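Long-range contacts in leucine aminopeptidase 1 (Caenorhabditis elegans, PDB 2HC9), which releases N-terminal amino acids, preferably leucine, from peptides as a zinc-dependent M17 aminopeptidase and probably acts as a digestive enzyme: residues A[34-38]-A[46-52]; A[314-318]-A[329-333]. The protein carries 1 engineered substitution. One frame throughout, in Å; residues are numbered along the deposited sequence.

Overall arrangement
From the N terminus the chain first builds a mixed sheet flanked by helices, in the N-terminal M17 region. Contact 1 lies there. It closes a short loop: the rest of helix 36-42 lies between its segments, and the contact ties the start of that helix to the start of helix 49-58. The chain crosses into the catalytic region. Contact 2 closes a second loop, around strand 319-321 and the start of strand 327-329, just ahead of zinc-site residues Asp334 and Glu336. The two loops follow in series; they neither nest nor cross. The centres of contacts 1 and 2 are about 66 Å apart, on opposite sides of the chain's centre, and contact 2 borders a second subunit.

Contact 1 (A[34-38]-A[46-52]); sequences FEGKF and VTDGDSW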
loop_
_atom_site.group_PDB
_atom_site.type_symbol
_atom_site.label_atom_id
_atom_site.label_comp_id
_atom_site.label_asym_id
_atom_site.label_seq_id
_atom_site.Cartn_x
_atom_site.Cartn_y
_atom_site.Cartn_z
ATOM N N PHE A 34 -40.634 20.167 -41.027
ATOM C CA PHE A 34 -41.246 21.086 -40.069
ATOM C C PHE A 34 -42.680 21.430 -40.505
ATOM O O PHE A 34 -42.920 22.468 -41.117
ATOM C CB PHE A 34 -40.410 22.359 -39.947
ATOM C CG PHE A 34 -40.630 23.125 -38.665
ATOM C CD1 PHE A 34 -40.104 22.657 -37.460
ATOM C CD2 PHE A 34 -41.340 24.327 -38.664
ATOM C CE1 PHE A 34 -40.292 23.367 -36.273
ATOM C CE2 PHE A 34 -41.530 25.047 -37.481
ATOM C CZ PHE A 34 -41.008 24.570 -36.283
ATOM N N GLU A 35 -43.620 20.550 -40.180
ATOM C CA GLU A 35 -45.032 20.730 -40.529
ATOM C C GLU A 35 -45.871 19.951 -39.518
ATOM O O GLU A 35 -45.326 19.234 -38.677
ATOM C CB GLU A 35 -45.294 20.216 -41.949
ATOM C CG GLU A 35 -45.289 18.712 -42.065
ATOM C CD GLU A 35 -45.371 18.239 -43.495
ATOM O OE1 GLU A 35 -45.673 19.065 -44.388
ATOM O OE2 GLU A 35 -45.123 17.035 -43.726
ATOM N N GLY A 36 -47.191 20.100 -39.589
ATOM C CA GLY A 36 -48.108 19.180 -38.926
ATOM C C GLY A 36 -47.967 19.228 -37.419
ATOM O O GLY A 36 -47.728 20.303 -36.846
ATOM N N LYS A 37 -48.085 18.061 -36.787
ATOM C CA LYS A 37 -48.055 17.952 -35.326
ATOM C C LYS A 37 -46.687 18.322 -34.753
ATOM O O LYS A 37 -46.596 18.888 -33.665
ATOM C CB LYS A 37 -48.424 16.536 -34.889
ATOM C CG LYS A 37 -49.683 15.994 -35.549
ATOM C CD LYS A 37 -50.701 15.558 -34.517
ATOM C CE LYS A 37 -51.527 16.731 -34.002
ATOM N NZ LYS A 37 -52.453 16.325 -32.910
ATOM N N PHE A 38 -45.631 17.988 -35.491
ATOM C CA PHE A 38 -44.272 18.323 -35.050
ATOM C C PHE A 38 -44.097 19.840 -34.979
ATOM O O PHE A 38 -43.633 20.373 -33.971
ATOM C CB PHE A 38 -43.226 17.680 -35.970
ATOM C CG PHE A 38 -41.816 18.090 -35.652
ATOM C CD1 PHE A 38 -41.326 17.954 -34.347
ATOM C CD2 PHE A 38 -40.994 18.634 -36.631
ATOM C CE1 PHE A 38 -40.018 18.342 -34.031
ATOM C CE2 PHE A 38 -39.685 19.033 -36.334
ATOM C CZ PHE A 38 -39.195 18.880 -35.019
ATOM N N VAL A 46 -38.584 26.694 -32.073
ATOM C CA VAL A 46 -37.957 26.814 -33.387
ATOM C C VAL A 46 -38.835 27.672 -34.323
ATOM O O VAL A 46 -40.027 27.398 -34.487
ATOM C CB VAL A 46 -37.705 25.419 -34.000
ATOM C CG1 VAL A 46 -37.072 25.535 -35.380
ATOM C CG2 VAL A 46 -36.809 24.580 -33.056
ATOM N N THR A 47 -38.239 28.705 -34.916
ATOM C CA THR A 47 -39.002 29.780 -35.566
ATOM C C THR A 47 -39.916 29.253 -36.665
ATOM O O THR A 47 -41.136 29.413 -36.596
ATOM C CB THR A 47 -38.078 30.863 -36.149
ATOM O OG1 THR A 47 -37.269 31.398 -35.098
ATOM C CG2 THR A 47 -38.908 31.999 -36.770
ATOM N N ASP A 48 -39.311 28.613 -37.659
ATOM C CA ASP A 48 -40.035 28.047 -38.792
ATOM C C ASP A 48 -39.193 26.956 -39.429
ATOM O O ASP A 48 -38.105 26.644 -38.948
ATOM C CB ASP A 48 -40.334 29.131 -39.833
ATOM C CG ASP A 48 -39.116 29.989 -40.168
ATOM O OD1 ASP A 48 -37.989 29.454 -40.314
ATOM O OD2 ASP A 48 -39.297 31.220 -40.294
ATOM N N GLY A 49 -39.688 26.403 -40.531
ATOM C CA GLY A 49 -38.966 25.409 -41.313
ATOM C C GLY A 49 -37.553 25.756 -41.748
ATOM O O GLY A 49 -36.672 24.896 -41.721
ATOM N N ASP A 50 -37.333 27.002 -42.167
ATOM C CA ASP A 50 -36.010 27.396 -42.674
ATOM C C ASP A 50 -34.988 27.376 -41.547
ATOM O O ASP A 50 -33.900 26.810 -41.703
ATOM C CB ASP A 50 -36.043 28.788 -43.307
ATOM C CG ASP A 50 -36.869 28.830 -44.578
ATOM O OD1 ASP A 50 -36.777 27.875 -45.376
ATOM O OD2 ASP A 50 -37.602 29.820 -44.771
ATOM N N SER A 51 -35.359 27.989 -40.425
ATOM C CA SER A 51 -34.520 28.001 -39.233
ATOM C C SER A 51 -34.255 26.574 -38.721
ATOM O O SER A 51 -33.115 26.250 -38.380
ATOM C CB SER A 51 -35.135 28.874 -38.146
ATOM O OG SER A 51 -36.302 28.269 -37.628
ATOM N N TRP A 52 -35.292 25.731 -38.693
ATOM C CA TRP A 52 -35.100 24.289 -38.484
ATOM C C TRP A 52 -34.045 23.694 -39.415
ATOM O O TRP A 52 -33.070 23.099 -38.961
ATOM C CB TRP A 52 -36.416 23.510 -38.586
ATOM C CG TRP A 52 -36.243 22.007 -38.447
ATOM C CD1 TRP A 52 -36.260 21.083 -39.450
ATOM C CD2 TRP A 52 -36.027 21.270 -37.227
ATOM N NE1 TRP A 52 -36.071 19.821 -38.943
ATOM C CE2 TRP A 52 -35.920 19.904 -37.580
ATOM C CE3 TRP A 52 -35.899 21.637 -35.880
ATOM C CZ2 TRP A 52 -35.699 18.887 -36.631
ATOM C CZ3 TRP A 52 -35.686 20.631 -34.932
ATOM C CH2 TRP A 52 -35.587 19.267 -35.318
#
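Val46 opens the second segment against the Phe34 ring. Val46 CG1 lies 4.0 Å from Phe34 CE1, and Val46 O is 3.5 Å from Phe34 CZ. Thr47 turns its side chain away and adds little. At Asp48 the backbone passes close to Phe34: Phe34 CD2 is 3.5 Å from Asp48 C, and Asp48 O lies over one face of the ring. Asp48 is also the N-cap of helix 49-58. Asp48 OD1 accepts from Ser51 N at 3.0 Å, and Ser51 OG donates back to Asp48 O at 2.8 Å. Gly49 starts the helix and brings its N to 3.2 Å from Phe34 CD2. The CA atoms of Phe34 and Gly49 are 5.0 Å apart, the nearest CA pair between the segments. Asp50 points away from the first segment. One turn on, Trp52 N donates to Asp48 O at 3.0 Å, and the Trp52 side chain returns to the contact. Trp52 CB lies 3.9 Å from Phe34 CD1, but the Phe34 ring and the five-membered ring are slid apart and barely overlap. Phe38 makes the better aromatic pair. It is T-shaped, with the Phe38 edge toward the face of the Trp52 six-membered ring, centroids 5.1 Å apart and planes at 75°. The three rings form an aromatic cluster. Phe34 also packs on Lys39 and Ala42 of helix 36-42. Phe38 and Trp52 both rest on Ile22 of strand 18-25, and Phe38 meets Phe114 of strand 108-114 edge-to-face, so Phe38 and Trp52 carry both helix starts onto the sheet.

Contact 2 (A[314-318]-A[329-333]); sequences NKPDD and EINNT
Both segments are loop, except Glu329, which ends strand 327-329. Lys315 to Asp318 forms a type II beta turn: Pro316 has phi/psi -65/135 and Asp317 110/-26. Asp318 N donates to Lys315 O at 3.0 Å, and Lys315 N to Asp318 OD2 at 3.1 Å. Pro316 and Asn331 are in register, CA atoms 4.3 Å apart. Asp317 N donates to Ile330 O (2.7 Å) and Ile330 N to Asp318 O (2.8 Å). This pairing joins the ends of an excursion beside the dizinc site, where Thr333 precedes zinc ligand Asp334. Ile330 (chi1 m, chi2 t) places CD1 3.7 Å from Asn314 CG. Waters bridge Asp317 OD1 (2.8 Å) to Glu329 OE2 (2.9 Å), and Asp317 O to Glu329 OE2 (both 2.8 Å). A third links Asn314 ND2 and Thr333 O, both 2.9 Å. Asp317 OD1 and OD2 accept from the backbone N of Asn271 and Lys273 of the second subunit, Glu329 OE1 bonds Ser416, and Lys315 NZ salt-bridges Glu306 of that subunit. Thr333 OG1 (chi1 p) bonds Gly259 O.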
loop_
_atom_site.group_PDB
_atom_site.type_symbol
_atom_site.label_atom_id
_atom_site.label_comp_id
_atom_site.label_asym_id
_atom_site.label_seq_id
_atom_site.Cartn_x
_atom_site.Cartn_y
_atom_site.Cartn_z
ATOM N N ASN A 314 -19.446 -15.848 8.165
ATOM C CA ASN A 314 -18.417 -16.579 7.403
ATOM C C ASN A 314 -17.009 -16.019 7.681
ATOM O O ASN A 314 -16.847 -14.794 7.816
ATOM C CB ASN A 314 -18.656 -16.413 5.890
ATOM C CG ASN A 314 -19.821 -17.254 5.354
ATOM O OD1 ASN A 314 -20.227 -18.261 5.945
ATOM N ND2 ASN A 314 -20.349 -16.824 4.187
ATOM N N LYS A 315 -16.034 -16.916 7.764
ATOM C CA LYS A 315 -14.615 -16.617 7.991
ATOM C C LYS A 315 -13.849 -17.395 6.906
ATOM O O LYS A 315 -14.223 -18.517 6.614
ATOM C CB LYS A 315 -14.138 -17.254 9.313
ATOM C CG LYS A 315 -14.810 -16.859 10.584
ATOM C CD LYS A 315 -14.232 -17.600 11.763
ATOM C CE LYS A 315 -15.097 -18.769 12.182
ATOM N NZ LYS A 315 -16.037 -18.396 13.255
ATOM N N PRO A 316 -12.791 -16.840 6.321
ATOM C CA PRO A 316 -12.073 -17.672 5.337
ATOM C C PRO A 316 -11.438 -18.887 6.009
ATOM O O PRO A 316 -10.845 -18.749 7.083
ATOM C CB PRO A 316 -10.982 -16.745 4.790
ATOM C CG PRO A 316 -10.866 -15.625 5.836
ATOM C CD PRO A 316 -12.218 -15.487 6.452
ATOM N N ASP A 317 -11.606 -20.043 5.363
ATOM C CA ASP A 317 -11.290 -21.404 5.851
ATOM C C ASP A 317 -12.566 -22.194 6.128
ATOM O O ASP A 317 -12.536 -23.439 6.089
ATOM C CB ASP A 317 -10.435 -21.452 7.128
ATOM C CG ASP A 317 -9.007 -20.984 6.910
ATOM O OD1 ASP A 317 -8.587 -20.745 5.753
ATOM O OD2 ASP A 317 -8.312 -20.845 7.938
ATOM N N ASP A 318 -13.666 -21.498 6.422
ATOM C CA ASP A 318 -14.937 -22.194 6.708
ATOM C C ASP A 318 -15.299 -23.103 5.532
ATOM O O ASP A 318 -15.104 -22.730 4.377
ATOM C CB ASP A 318 -16.094 -21.218 6.891
ATOM C CG ASP A 318 -16.137 -20.574 8.273
ATOM O OD1 ASP A 318 -15.278 -20.859 9.155
ATOM O OD2 ASP A 318 -17.056 -19.752 8.462
ATOM N N GLU A 329 -15.066 -24.654 0.231
ATOM C CA GLU A 329 -14.175 -23.976 1.199
ATOM C C GLU A 329 -14.204 -22.503 0.857
ATOM O O GLU A 329 -13.791 -22.098 -0.250
ATOM C CB GLU A 329 -12.746 -24.504 1.056
ATOM C CG GLU A 329 -11.784 -23.861 2.030
ATOM C CD GLU A 329 -10.356 -24.403 1.901
ATOM O OE1 GLU A 329 -10.057 -25.239 1.000
ATOM O OE2 GLU A 329 -9.535 -23.963 2.720
ATOM N N ILE A 330 -14.712 -21.705 1.790
ATOM C CA ILE A 330 -14.782 -20.262 1.574
ATOM C C ILE A 330 -13.418 -19.675 1.919
ATOM O O ILE A 330 -13.055 -19.614 3.100
ATOM C CB ILE A 330 -15.858 -19.620 2.466
ATOM C CG1 ILE A 330 -17.219 -20.300 2.240
ATOM C CG2 ILE A 330 -15.933 -18.078 2.207
ATOM C CD1 ILE A 330 -18.343 -19.836 3.212
ATOM N N ASN A 331 -12.657 -19.240 0.905
ATOM C CA ASN A 331 -11.417 -18.506 1.186
ATOM C C ASN A 331 -11.545 -17.011 0.936
ATOM O O ASN A 331 -10.592 -16.261 1.108
ATOM C CB ASN A 331 -10.221 -19.111 0.425
ATOM C CG ASN A 331 -10.374 -19.028 -1.087
ATOM O OD1 ASN A 331 -11.490 -19.031 -1.618
ATOM N ND2 ASN A 331 -9.243 -18.959 -1.793
ATOM N N ASN A 332 -12.734 -16.591 0.504
ATOM C CA ASN A 332 -13.003 -15.191 0.264
ATOM C C ASN A 332 -14.467 -14.869 0.592
ATOM O O ASN A 332 -15.374 -15.169 -0.178
ATOM C CB ASN A 332 -12.671 -14.822 -1.193
ATOM C CG ASN A 332 -12.792 -13.334 -1.461
ATOM O OD1 ASN A 332 -13.236 -12.561 -0.606
ATOM N ND2 ASN A 332 -12.407 -12.930 -2.656
ATOM N N THR A 333 -14.681 -14.256 1.744
ATOM C CA THR A 333 -16.033 -13.912 2.198
ATOM C C THR A 333 -16.689 -12.869 1.315
ATOM O O THR A 333 -17.897 -12.724 1.367
ATOM C CB THR A 333 -16.056 -13.386 3.658
ATOM O OG1 THR A 333 -15.306 -12.161 3.738
ATOM C CG2 THR A 333 -15.470 -14.448 4.617
HETATM O O HOH W 1 -19.782 -14.213 3.010
HETATM O O HOH W 2 -10.099 -24.576 5.365
HETATM O O HOH W 3 -9.204 -21.079 3.071
#